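PDB 1BVP: bluetongue virus COAT protein VP7 from Bluetongue virus, which forms the trimeric building blocks of the viral inner capsid, assembling as 260 capsomers on a VP3 scaffold. Local coordinates for residues A5-T10 against P97-T102; Q19-V24 against R51-A56; G42-G47 against T85-T90; S81-Q86 against E326-G331. All coordinates share one frame; numbering follows the deposited sequence.

Contact 1: residues A5-T10 against P97-T102; sequences AARALT and PEIPFT
Arg7 sets CG anti to its carbonyl carbon (chi1 -69°) and then runs extended from CG to NE, which carries its head off helix 2-15 and obliquely across the loop 97-102. Thr10, about one helical turn on, likewise holds OG1 anti to its carbonyl carbon, so the hydroxyl can serve helix and loop at once. Two side chains of the helix thus grip the backbone of the loop. Arg7 NE donates to Ile99 O at 2.9 Å, in the carbonyl plane and close to the plane of the guanidinium, though the hydrogen bond is somewhat bent, N-H...O 146°. NH1 of the same arginine bonds Leu94 O, and Pro97 N lies over one face of the group. At the other grip Thr10 OG1 donates to Ala6 O at 2.7 Å, from above the carbonyl plane, and accepts from the backbone N of Thr102 at 3.1 Å. Between the two, Phe101 takes the crowded rotamer (chi1 51°), bringing its CG to 3.9 Å from Ala6 CB while Arg7 CG stands at the ring edge. Val24 of the second subunit packs against Pro100, so the loop also meets a trimer neighbour. Thr102 then turns its own OG1 to Ala105 N, and the arrangement is that of an N-capped entry into helix 103-116, docked on helix 2-15 within the helical domain of VP7.

Contact 2: residues Q19-V24 against R51-A56; sequences QEARIV and RPTSLA
The guanidinium of Arg51 is the flat group of this contact, and Ala21 O lies at its edge, only 6° out of its plane. Ile23 O comes near the same NH1. Only one of the two carbonyls is aligned with an N-H of that nitrogen: Arg51 NH1 donates to Ala21 O at 3.2 Å with an N-H...O angle of 161°, whereas Ile23 O, at 3.1 Å from Arg51 NH1, is no farther away yet badly placed for a bond. Seen from the acceptor, NH1 arrives in the carbonyl plane of Ala21. The arginine reaches this position by starting with CG anti to its backbone N (chi1 -170°) and then bending at chi2 and chi3, so that the chain curls round the carbonyl and Arg51 CD passes 3.5 Å from Ala21 O. Beyond this single grip the meeting is loose, with Thr53 CG2 4.3 Å from Ala21 CB. Ala21 and Arg22 are poorly ordered, in keeping with a place at the surface. Around the same loop Ile23 packs on Arg7 of the third subunit and Val24 on Glu98 of that subunit. The contact thus holds the 19-24 loop, at the trimer interface of the helical domain, against the residues leading into helix 55-73, whose first turn is N-capped by Ser54 OG taking the N-H of Gln57.

Contact 3: residues G42-G47 against T85-T90; sequences GLTLRG and TQHMAT
His87 O is the best-held polar atom here, taking two bonds from one residue. His87 O accepts from Thr90 OG1 at 2.7 Å, in the carbonyl plane, and from Thr90 N at 3.1 Å, the latter closing the type I beta turn from His87 to Thr90. With its backbone fixed in this way, the side chain of His87 leaves the backbone toward 42-47, and with CG anti to the carbonyl carbon (chi1 -61°) its ring comes to rest on Arg46. The ring meets the guanidinium of Arg46 almost at right angles, the planes 82° apart. An edge of the imidazole therefore stands on a face of the guanidinium, with His87 NE2 3.2 Å from Arg46 NH1. Because NE2 sits above the plane, toward the rim, the N-H groups do not point at it and the approach is not a hydrogen bond. Arg46 is brought there by a chain bent at chi2 and chi3, and its NH2 is occupied by Tyr40 OH and by a salt bridge to Asp67 OD2. The other carboxylate oxygen of Asp67 accepts from His87 N, so one acid of helix 55-73 positions both partners; its charge may also offset the cost of setting an arginine beside a histidine. Nearer the helix end, Thr44 OG1 lies 3.9 Å from His87 CB, the two side chains crossing at about a right angle. Ala89 CB rests 3.9 Å from Leu43 O. Leu45 then leaves helical geometry with a positive phi of 76°, and the whole is the C-terminal end of helix 27-44 packed against the beta turn that leads into helix 90-94.

Contact 4: residues S81-Q86 against E326-G331; sequences SPDYTQ and EFAIHG
Ser81 OG and Asp83 OD2 reach across to the same residue, Ala328, from an ST turn within 81-86, which faces the 326-331 loop in the helical domain. Ser81 OG donates to Ala328 O at a modelled 2.4 Å, nearly along the C=O axis, while Ala328 N donates to Asp83 OD2 at 2.9 Å, approaching from above the carboxylate plane. The backbone N-H and C=O of one residue are thus both engaged by side chains of the opposing loop. Pro82, between Ser81 and Asp83 in sequence, reaches tip to tip toward His330: its CD is 4.1 Å from the centroid of the imidazole, over the face and 27° off the normal, a CH-pi contact. Pro82 CG touches Ala328 CB at 4.0 Å. What positions the serine is the turn itself. Ser81 OG, anti to its own backbone N (chi1 178°), accepts from Asp83 N at 3.0 Å and from Tyr84 N at 3.3 Å, the second bond making an ST motif. Farther out, a backbone hydrogen bond between His330 and Ile80, just before the segment, adds to the link. Phe63 of helix 55-73 backs the contact, meeting Phe327 edge-to-face and also touching the ring of Tyr84, whose OH is bonded to Asp67. On its near side the Phe327 ring turns an edge to the serine, with CD2 4.1 Å from Ser81 OG.

In the fold
From the N terminus, helix 2-15 opens contact 1, whose loop closes only at 97-102, before helix 103-116. Contacts 2 and 3 both lie within that span and cross: 19-24 pairs with 51-56, while 42-47, just ahead of 51-56, pairs with 85-90. Together they bind the loops and ends around helices 27-44 and 55-73. Contact 4 crosses contact 1, because 81-86 looks forward to 326-331, past the intervening beta-strand domain. It thus ties the N-terminal helices to the chain that follows helix 304-323. Contacts 3 and 4 share Thr85 and Gln86, and contact 2 touches contact 4 where Leu55 packs on Glu326.

Contact 1: residues A5-T10 against P97-T102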
loop_
_atom_site.group_PDB
_atom_site.type_symbol
_atom_site.label_atom_id
_atom_site.label_comp_id
_atom_site.label_asym_id
_atom_site.label_seq_id
_atom_site.Cartn_x
_atom_site.Cartn_y
_atom_site.Cartn_z
ATOM N N ALA A 5 23.570 -0.637 13.230
ATOM C CA ALA A 5 22.762 -0.765 12.023
ATOM C C ALA A 5 22.704 0.554 11.255
ATOM O O ALA A 5 22.849 0.561 10.018
ATOM C CB ALA A 5 21.388 -1.263 12.357
ATOM N N ALA A 6 22.526 1.660 11.985
ATOM C CA ALA A 6 22.491 3.007 11.396
ATOM C C ALA A 6 23.804 3.293 10.601
ATOM O O ALA A 6 23.773 3.855 9.477
ATOM C CB ALA A 6 22.257 4.038 12.487
ATOM N N ARG A 7 24.942 2.825 11.134
ATOM C CA ARG A 7 26.218 2.985 10.429
ATOM C C ARG A 7 26.324 2.157 9.166
ATOM O O ARG A 7 26.718 2.687 8.104
ATOM C CB ARG A 7 27.403 2.707 11.332
ATOM C CG ARG A 7 27.532 3.779 12.373
ATOM C CD ARG A 7 28.665 3.494 13.313
ATOM N NE ARG A 7 28.681 4.491 14.379
ATOM C CZ ARG A 7 28.579 4.195 15.669
ATOM N NH1 ARG A 7 28.465 2.936 16.044
ATOM N NH2 ARG A 7 28.551 5.156 16.582
ATOM N N ALA A 8 25.971 0.876 9.255
ATOM C CA ALA A 8 26.039 0.001 8.070
ATOM C C ALA A 8 25.183 0.578 6.940
ATOM O O ALA A 8 25.622 0.691 5.784
ATOM C CB ALA A 8 25.593 -1.357 8.416
ATOM N N LEU A 9 23.979 1.003 7.304
ATOM C CA LEU A 9 23.029 1.600 6.378
ATOM C C LEU A 9 23.591 2.865 5.726
ATOM O O LEU A 9 23.453 3.071 4.495
ATOM C CB LEU A 9 21.791 1.960 7.175
ATOM C CG LEU A 9 20.413 1.986 6.540
ATOM C CD1 LEU A 9 20.154 0.640 5.881
ATOM C CD2 LEU A 9 19.425 2.222 7.664
ATOM N N THR A 10 24.169 3.733 6.563
ATOM C CA THR A 10 24.793 4.979 6.113
ATOM C C THR A 10 25.898 4.713 5.102
ATOM O O THR A 10 25.928 5.319 4.027
ATOM C CB THR A 10 25.417 5.719 7.256
ATOM O OG1 THR A 10 24.396 6.151 8.150
ATOM C CG2 THR A 10 26.146 6.938 6.733
ATOM N N PRO A 97 32.667 4.771 17.435
ATOM C CA PRO A 97 31.901 6.020 17.532
ATOM C C PRO A 97 32.317 7.138 16.619
ATOM O O PRO A 97 31.615 8.123 16.490
ATOM C CB PRO A 97 32.031 6.408 19.005
ATOM C CG PRO A 97 33.299 5.774 19.415
ATOM C CD PRO A 97 33.295 4.436 18.722
ATOM N N GLU A 98 33.428 6.979 15.932
ATOM C CA GLU A 98 33.869 8.039 15.041
ATOM C C GLU A 98 33.246 7.968 13.670
ATOM O O GLU A 98 33.344 8.946 12.919
ATOM C CB GLU A 98 35.401 8.127 14.953
ATOM C CG GLU A 98 36.083 8.734 16.196
ATOM C CD GLU A 98 36.254 7.742 17.354
ATOM O OE1 GLU A 98 36.649 6.558 17.111
ATOM O OE2 GLU A 98 36.017 8.165 18.516
ATOM N N ILE A 99 32.668 6.820 13.300
ATOM C CA ILE A 99 32.000 6.724 11.991
ATOM C C ILE A 99 30.616 7.320 12.203
ATOM O O ILE A 99 29.834 6.839 13.028
ATOM C CB ILE A 99 31.812 5.303 11.498
ATOM C CG1 ILE A 99 33.153 4.569 11.459
ATOM C CG2 ILE A 99 31.148 5.347 10.119
ATOM C CD1 ILE A 99 33.059 3.213 10.834
ATOM N N PRO A 100 30.313 8.412 11.501
ATOM C CA PRO A 100 28.993 9.027 11.683
ATOM C C PRO A 100 27.869 8.331 10.878
ATOM O O PRO A 100 28.126 7.589 9.925
ATOM C CB PRO A 100 29.239 10.470 11.221
ATOM C CG PRO A 100 30.191 10.255 10.049
ATOM C CD PRO A 100 31.109 9.103 10.461
ATOM N N PHE A 101 26.634 8.475 11.340
ATOM C CA PHE A 101 25.486 7.929 10.620
ATOM C C PHE A 101 24.584 9.118 10.271
ATOM O O PHE A 101 24.643 10.171 10.925
ATOM C CB PHE A 101 24.749 6.862 11.433
ATOM C CG PHE A 101 24.388 7.282 12.834
ATOM C CD1 PHE A 101 23.264 8.070 13.072
ATOM C CD2 PHE A 101 25.157 6.872 13.912
ATOM C CE1 PHE A 101 22.915 8.449 14.389
ATOM C CE2 PHE A 101 24.827 7.234 15.222
ATOM C CZ PHE A 101 23.699 8.027 15.463
ATOM N N THR A 102 23.843 9.014 9.181
ATOM C CA THR A 102 22.980 10.104 8.776
ATOM C C THR A 102 21.630 10.163 9.524
ATOM O O THR A 102 21.165 9.187 10.109
ATOM C CB THR A 102 22.660 9.984 7.296
ATOM O OG1 THR A 102 22.047 8.711 7.049
ATOM C CG2 THR A 102 23.907 10.110 6.464
#

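Contact 2: residues Q19-V24 against R51-A56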
loop_
_atom_site.group_PDB
_atom_site.type_symbol
_atom_site.label_atom_id
_atom_site.label_comp_id
_atom_site.label_asym_id
_atom_site.label_seq_id
_atom_site.Cartn_x
_atom_site.Cartn_y
_atom_site.Cartn_z
ATOM N N GLN A 19 28.176 6.019 -8.737
ATOM C CA GLN A 19 27.646 5.603 -10.023
ATOM C C GLN A 19 28.712 5.602 -11.103
ATOM O O GLN A 19 28.828 4.677 -11.883
ATOM C CB GLN A 19 26.420 6.473 -10.423
ATOM C CG GLN A 19 25.039 5.731 -10.537
ATOM C CD GLN A 19 24.085 5.930 -9.317
ATOM O OE1 GLN A 19 24.331 5.462 -8.205
ATOM N NE2 GLN A 19 22.968 6.581 -9.558
ATOM N N GLU A 20 29.595 6.573 -11.081
ATOM C CA GLU A 20 30.581 6.609 -12.138
ATOM C C GLU A 20 31.975 7.001 -11.627
ATOM O O GLU A 20 32.180 7.240 -10.422
ATOM C CB GLU A 20 30.017 7.499 -13.249
ATOM C CG GLU A 20 30.918 7.956 -14.325
ATOM C CD GLU A 20 30.535 9.359 -14.721
ATOM O OE1 GLU A 20 29.336 9.537 -15.067
ATOM O OE2 GLU A 20 31.397 10.283 -14.617
ATOM N N ALA A 21 32.940 6.975 -12.543
ATOM C CA ALA A 21 34.332 7.262 -12.231
ATOM C C ALA A 21 34.712 8.713 -11.905
ATOM O O ALA A 21 35.290 8.979 -10.839
ATOM C CB ALA A 21 35.225 6.709 -13.353
ATOM N N ARG A 22 34.363 9.650 -12.787
ATOM C CA ARG A 22 34.755 11.047 -12.574
ATOM C C ARG A 22 33.802 12.037 -11.882
ATOM O O ARG A 22 34.173 13.192 -11.661
ATOM C CB ARG A 22 35.324 11.652 -13.879
ATOM C CG ARG A 22 34.390 11.657 -15.111
ATOM C CD ARG A 22 35.064 12.408 -16.274
ATOM N NE ARG A 22 35.364 13.802 -15.906
ATOM C CZ ARG A 22 36.286 14.579 -16.479
ATOM N NH1 ARG A 22 37.037 14.118 -17.475
ATOM N NH2 ARG A 22 36.451 15.835 -16.055
ATOM N N ILE A 23 32.606 11.588 -11.516
ATOM C CA ILE A 23 31.631 12.442 -10.845
ATOM C C ILE A 23 32.154 13.079 -9.560
ATOM O O ILE A 23 33.118 12.605 -8.982
ATOM C CB ILE A 23 30.319 11.657 -10.571
ATOM C CG1 ILE A 23 30.562 10.254 -9.959
ATOM C CG2 ILE A 23 29.625 11.449 -11.902
ATOM C CD1 ILE A 23 30.829 10.152 -8.450
ATOM N N VAL A 24 31.568 14.183 -9.123
ATOM C CA VAL A 24 32.042 14.782 -7.888
ATOM C C VAL A 24 31.071 14.504 -6.747
ATOM O O VAL A 24 29.841 14.730 -6.843
ATOM C CB VAL A 24 32.339 16.300 -8.003
ATOM C CG1 VAL A 24 33.020 16.598 -9.323
ATOM C CG2 VAL A 24 31.090 17.136 -7.782
ATOM N N ARG A 51 37.243 5.496 -4.546
ATOM C CA ARG A 51 36.641 5.653 -5.862
ATOM C C ARG A 51 37.099 4.491 -6.732
ATOM O O ARG A 51 38.132 4.562 -7.401
ATOM C CB ARG A 51 37.018 6.992 -6.501
ATOM C CG ARG A 51 36.203 7.311 -7.774
ATOM C CD ARG A 51 34.941 8.098 -7.439
ATOM N NE ARG A 51 35.260 9.229 -6.548
ATOM C CZ ARG A 51 35.552 10.475 -6.943
ATOM N NH1 ARG A 51 35.565 10.782 -8.237
ATOM N NH2 ARG A 51 35.847 11.419 -6.043
ATOM N N PRO A 52 36.349 3.383 -6.708
ATOM C CA PRO A 52 36.636 2.163 -7.468
ATOM C C PRO A 52 36.480 2.334 -8.976
ATOM O O PRO A 52 35.532 2.951 -9.431
ATOM C CB PRO A 52 35.579 1.200 -6.948
ATOM C CG PRO A 52 35.140 1.807 -5.624
ATOM C CD PRO A 52 35.107 3.238 -5.933
ATOM N N THR A 53 37.401 1.783 -9.758
ATOM C CA THR A 53 37.314 1.864 -11.219
ATOM C C THR A 53 37.306 0.445 -11.814
ATOM O O THR A 53 36.352 0.049 -12.497
ATOM C CB THR A 53 38.442 2.762 -11.829
ATOM O OG1 THR A 53 39.726 2.397 -11.295
ATOM C CG2 THR A 53 38.189 4.207 -11.456
ATOM N N SER A 54 38.316 -0.350 -11.484
ATOM C CA SER A 54 38.377 -1.712 -11.976
ATOM C C SER A 54 37.354 -2.621 -11.297
ATOM O O SER A 54 36.885 -2.339 -10.204
ATOM C CB SER A 54 39.772 -2.294 -11.734
ATOM O OG SER A 54 40.043 -2.464 -10.353
ATOM N N LEU A 55 37.097 -3.765 -11.919
ATOM C CA LEU A 55 36.191 -4.756 -11.377
ATOM C C LEU A 55 36.708 -5.230 -10.028
ATOM O O LEU A 55 35.945 -5.434 -9.079
ATOM C CB LEU A 55 36.113 -5.948 -12.324
ATOM C CG LEU A 55 35.431 -7.215 -11.807
ATOM C CD1 LEU A 55 33.937 -6.938 -11.623
ATOM C CD2 LEU A 55 35.662 -8.347 -12.790
ATOM N N ALA A 56 38.015 -5.405 -9.924
ATOM C CA ALA A 56 38.565 -5.874 -8.662
ATOM C C ALA A 56 38.286 -4.906 -7.517
ATOM O O ALA A 56 38.032 -5.332 -6.376
ATOM C CB ALA A 56 40.034 -6.137 -8.800
#

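Contact 3: residues G42-G47 against T85-T90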
loop_
_atom_site.group_PDB
_atom_site.type_symbol
_atom_site.label_atom_id
_atom_site.label_comp_id
_atom_site.label_asym_id
_atom_site.label_seq_id
_atom_site.Cartn_x
_atom_site.Cartn_y
_atom_site.Cartn_z
ATOM N N GLY A 42 41.777 -0.999 8.042
ATOM C CA GLY A 42 42.684 -1.224 9.144
ATOM C C GLY A 42 42.464 -2.479 9.961
ATOM O O GLY A 42 43.422 -3.178 10.272
ATOM N N LEU A 43 41.222 -2.735 10.359
ATOM C CA LEU A 43 40.892 -3.909 11.171
ATOM C C LEU A 43 40.740 -5.200 10.372
ATOM O O LEU A 43 40.758 -6.297 10.926
ATOM C CB LEU A 43 39.586 -3.663 11.923
ATOM C CG LEU A 43 39.526 -2.629 13.039
ATOM C CD1 LEU A 43 38.136 -2.659 13.629
ATOM C CD2 LEU A 43 40.526 -2.977 14.111
ATOM N N THR A 44 40.638 -5.050 9.063
ATOM C CA THR A 44 40.386 -6.138 8.131
ATOM C C THR A 44 41.542 -6.520 7.232
ATOM O O THR A 44 41.625 -7.658 6.779
ATOM C CB THR A 44 39.185 -5.675 7.269
ATOM O OG1 THR A 44 37.977 -6.160 7.850
ATOM C CG2 THR A 44 39.299 -6.015 5.820
ATOM N N LEU A 45 42.366 -5.533 6.898
ATOM C CA LEU A 45 43.519 -5.698 6.029
ATOM C C LEU A 45 43.118 -5.820 4.588
ATOM O O LEU A 45 43.827 -6.423 3.774
ATOM C CB LEU A 45 44.392 -6.883 6.450
ATOM C CG LEU A 45 45.364 -6.716 7.625
ATOM C CD1 LEU A 45 44.960 -5.602 8.592
ATOM C CD2 LEU A 45 45.446 -8.065 8.349
ATOM N N ARG A 46 41.947 -5.306 4.262
ATOM C CA ARG A 46 41.546 -5.321 2.870
ATOM C C ARG A 46 41.984 -3.965 2.295
ATOM O O ARG A 46 42.512 -3.113 3.035
ATOM C CB ARG A 46 40.065 -5.622 2.733
ATOM C CG ARG A 46 39.842 -7.117 2.778
ATOM C CD ARG A 46 38.958 -7.566 1.627
ATOM N NE ARG A 46 37.533 -7.383 1.943
ATOM C CZ ARG A 46 36.630 -8.372 1.962
ATOM N NH1 ARG A 46 36.969 -9.628 1.658
ATOM N NH2 ARG A 46 35.403 -8.141 2.417
ATOM N N GLY A 47 41.834 -3.748 0.998
ATOM C CA GLY A 47 42.299 -2.477 0.476
ATOM C C GLY A 47 41.245 -1.823 -0.367
ATOM O O GLY A 47 41.390 -1.653 -1.591
ATOM N N THR A 85 35.254 -14.009 1.723
ATOM C CA THR A 85 35.318 -14.613 3.041
ATOM C C THR A 85 34.864 -13.557 4.030
ATOM O O THR A 85 35.401 -12.463 4.066
ATOM C CB THR A 85 36.727 -15.086 3.357
ATOM O OG1 THR A 85 37.184 -15.893 2.259
ATOM C CG2 THR A 85 36.737 -15.928 4.636
ATOM N N GLN A 86 33.830 -13.856 4.787
ATOM C CA GLN A 86 33.316 -12.900 5.742
ATOM C C GLN A 86 34.318 -12.591 6.851
ATOM O O GLN A 86 34.897 -13.498 7.438
ATOM C CB GLN A 86 31.985 -13.415 6.308
ATOM C CG GLN A 86 31.429 -12.668 7.514
ATOM C CD GLN A 86 30.068 -13.187 7.949
ATOM O OE1 GLN A 86 29.648 -14.271 7.537
ATOM N NE2 GLN A 86 29.375 -12.425 8.777
ATOM N N HIS A 87 34.465 -11.302 7.159
ATOM C CA HIS A 87 35.364 -10.819 8.202
ATOM C C HIS A 87 34.594 -10.425 9.394
ATOM O O HIS A 87 34.042 -9.342 9.431
ATOM C CB HIS A 87 36.158 -9.617 7.720
ATOM C CG HIS A 87 37.009 -9.932 6.543
ATOM N ND1 HIS A 87 38.259 -10.503 6.672
ATOM C CD2 HIS A 87 36.726 -9.934 5.215
ATOM C CE1 HIS A 87 38.701 -10.863 5.477
ATOM N NE2 HIS A 87 37.791 -10.528 4.577
ATOM N N MET A 88 34.656 -11.274 10.405
ATOM C CA MET A 88 33.950 -11.071 11.660
ATOM C C MET A 88 34.360 -9.802 12.414
ATOM O O MET A 88 33.572 -9.256 13.204
ATOM C CB MET A 88 34.142 -12.305 12.536
ATOM C CG MET A 88 33.864 -13.612 11.794
ATOM S SD MET A 88 32.150 -13.687 11.236
ATOM C CE MET A 88 31.222 -13.510 12.872
ATOM N N ALA A 89 35.577 -9.316 12.163
ATOM C CA ALA A 89 36.050 -8.093 12.819
ATOM C C ALA A 89 35.234 -6.848 12.436
ATOM O O ALA A 89 35.366 -5.800 13.088
ATOM C CB ALA A 89 37.500 -7.855 12.479
ATOM N N THR A 90 34.420 -6.952 11.377
ATOM C CA THR A 90 33.609 -5.836 10.901
ATOM C C THR A 90 32.725 -5.251 11.996
ATOM O O THR A 90 32.495 -4.039 12.048
ATOM C CB THR A 90 32.798 -6.238 9.699
ATOM O OG1 THR A 90 33.667 -6.768 8.682
ATOM C CG2 THR A 90 32.077 -5.061 9.135
#

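Contact 4: residues S81-Q86 against E326-G331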
loop_
_atom_site.group_PDB
_atom_site.type_symbol
_atom_site.label_atom_id
_atom_site.label_comp_id
_atom_site.label_asym_id
_atom_site.label_seq_id
_atom_site.Cartn_x
_atom_site.Cartn_y
_atom_site.Cartn_z
ATOM N N SER A 81 31.541 -18.816 -0.715
ATOM C CA SER A 81 32.287 -18.400 -1.884
ATOM C C SER A 81 33.785 -18.522 -1.817
ATOM O O SER A 81 34.406 -18.360 -0.761
ATOM C CB SER A 81 31.919 -16.934 -2.181
ATOM O OG SER A 81 32.637 -16.419 -3.275
ATOM N N PRO A 82 34.383 -18.874 -2.947
ATOM C CA PRO A 82 35.846 -19.016 -3.039
ATOM C C PRO A 82 36.487 -17.617 -3.201
ATOM O O PRO A 82 37.682 -17.446 -3.008
ATOM C CB PRO A 82 36.027 -19.863 -4.308
ATOM C CG PRO A 82 34.862 -19.459 -5.188
ATOM C CD PRO A 82 33.706 -19.329 -4.183
ATOM N N ASP A 83 35.654 -16.623 -3.508
ATOM C CA ASP A 83 36.086 -15.256 -3.737
ATOM C C ASP A 83 35.870 -14.344 -2.565
ATOM O O ASP A 83 36.547 -13.332 -2.437
ATOM C CB ASP A 83 35.365 -14.678 -4.964
ATOM C CG ASP A 83 35.752 -15.386 -6.252
ATOM O OD1 ASP A 83 36.779 -16.114 -6.260
ATOM O OD2 ASP A 83 35.036 -15.239 -7.267
ATOM N N TYR A 84 34.926 -14.690 -1.706
ATOM C CA TYR A 84 34.618 -13.846 -0.565
ATOM C C TYR A 84 34.654 -14.623 0.717
ATOM O O TYR A 84 34.127 -15.743 0.812
ATOM C CB TYR A 84 33.236 -13.209 -0.744
ATOM C CG TYR A 84 32.613 -12.665 0.533
ATOM C CD1 TYR A 84 32.985 -11.419 1.046
ATOM C CD2 TYR A 84 31.663 -13.396 1.243
ATOM C CE1 TYR A 84 32.437 -10.913 2.227
ATOM C CE2 TYR A 84 31.110 -12.889 2.440
ATOM C CZ TYR A 84 31.509 -11.649 2.920
ATOM O OH TYR A 84 31.023 -11.173 4.118
ATOM N N THR A 85 35.254 -14.009 1.723
ATOM C CA THR A 85 35.318 -14.613 3.041
ATOM C C THR A 85 34.864 -13.557 4.030
ATOM O O THR A 85 35.401 -12.463 4.066
ATOM C CB THR A 85 36.727 -15.086 3.357
ATOM O OG1 THR A 85 37.184 -15.893 2.259
ATOM C CG2 THR A 85 36.737 -15.928 4.636
ATOM N N GLN A 86 33.830 -13.856 4.787
ATOM C CA GLN A 86 33.316 -12.900 5.742
ATOM C C GLN A 86 34.318 -12.591 6.851
ATOM O O GLN A 86 34.897 -13.498 7.438
ATOM C CB GLN A 86 31.985 -13.415 6.308
ATOM C CG GLN A 86 31.429 -12.668 7.514
ATOM C CD GLN A 86 30.068 -13.187 7.949
ATOM O OE1 GLN A 86 29.648 -14.271 7.537
ATOM N NE2 GLN A 86 29.375 -12.425 8.777
ATOM N N GLU A 326 31.267 -9.016 -9.663
ATOM C CA GLU A 326 31.299 -10.317 -10.326
ATOM C C GLU A 326 32.166 -11.242 -9.529
ATOM O O GLU A 326 33.369 -11.060 -9.430
ATOM C CB GLU A 326 31.883 -10.243 -11.726
ATOM C CG GLU A 326 31.022 -9.515 -12.732
ATOM C CD GLU A 326 31.664 -9.478 -14.112
ATOM O OE1 GLU A 326 32.331 -10.481 -14.492
ATOM O OE2 GLU A 326 31.523 -8.438 -14.803
ATOM N N PHE A 327 31.550 -12.240 -8.941
ATOM C CA PHE A 327 32.291 -13.200 -8.168
ATOM C C PHE A 327 31.528 -14.507 -8.191
ATOM O O PHE A 327 30.391 -14.557 -8.660
ATOM C CB PHE A 327 32.532 -12.693 -6.757
ATOM C CG PHE A 327 31.291 -12.338 -6.027
ATOM C CD1 PHE A 327 30.624 -11.146 -6.301
ATOM C CD2 PHE A 327 30.787 -13.177 -5.043
ATOM C CE1 PHE A 327 29.472 -10.793 -5.604
ATOM C CE2 PHE A 327 29.634 -12.834 -4.335
ATOM C CZ PHE A 327 28.980 -11.645 -4.617
ATOM N N ALA A 328 32.155 -15.555 -7.672
ATOM C CA ALA A 328 31.578 -16.891 -7.667
ATOM C C ALA A 328 30.952 -17.334 -6.358
ATOM O O ALA A 328 31.491 -17.073 -5.281
ATOM C CB ALA A 328 32.637 -17.877 -8.063
ATOM N N ILE A 329 29.836 -18.054 -6.469
ATOM C CA ILE A 329 29.127 -18.599 -5.304
ATOM C C ILE A 329 29.017 -20.116 -5.514
ATOM O O ILE A 329 28.747 -20.582 -6.630
ATOM C CB ILE A 329 27.744 -17.945 -5.154
ATOM C CG1 ILE A 329 27.928 -16.487 -4.730
ATOM C CG2 ILE A 329 26.931 -18.672 -4.120
ATOM C CD1 ILE A 329 26.674 -15.701 -4.671
ATOM N N HIS A 330 29.319 -20.888 -4.479
ATOM C CA HIS A 330 29.270 -22.352 -4.592
ATOM C C HIS A 330 27.917 -22.854 -5.053
ATOM O O HIS A 330 26.878 -22.493 -4.496
ATOM C CB HIS A 330 29.621 -23.027 -3.263
ATOM C CG HIS A 330 31.065 -22.921 -2.887
ATOM N ND1 HIS A 330 32.090 -23.041 -3.809
ATOM C CD2 HIS A 330 31.656 -22.675 -1.693
ATOM C CE1 HIS A 330 33.252 -22.864 -3.197
ATOM N NE2 HIS A 330 33.018 -22.640 -1.913
ATOM N N GLY A 331 27.933 -23.670 -6.096
ATOM C CA GLY A 331 26.690 -24.222 -6.586
ATOM C C GLY A 331 25.920 -23.368 -7.564
ATOM O O GLY A 331 24.903 -23.808 -8.090
#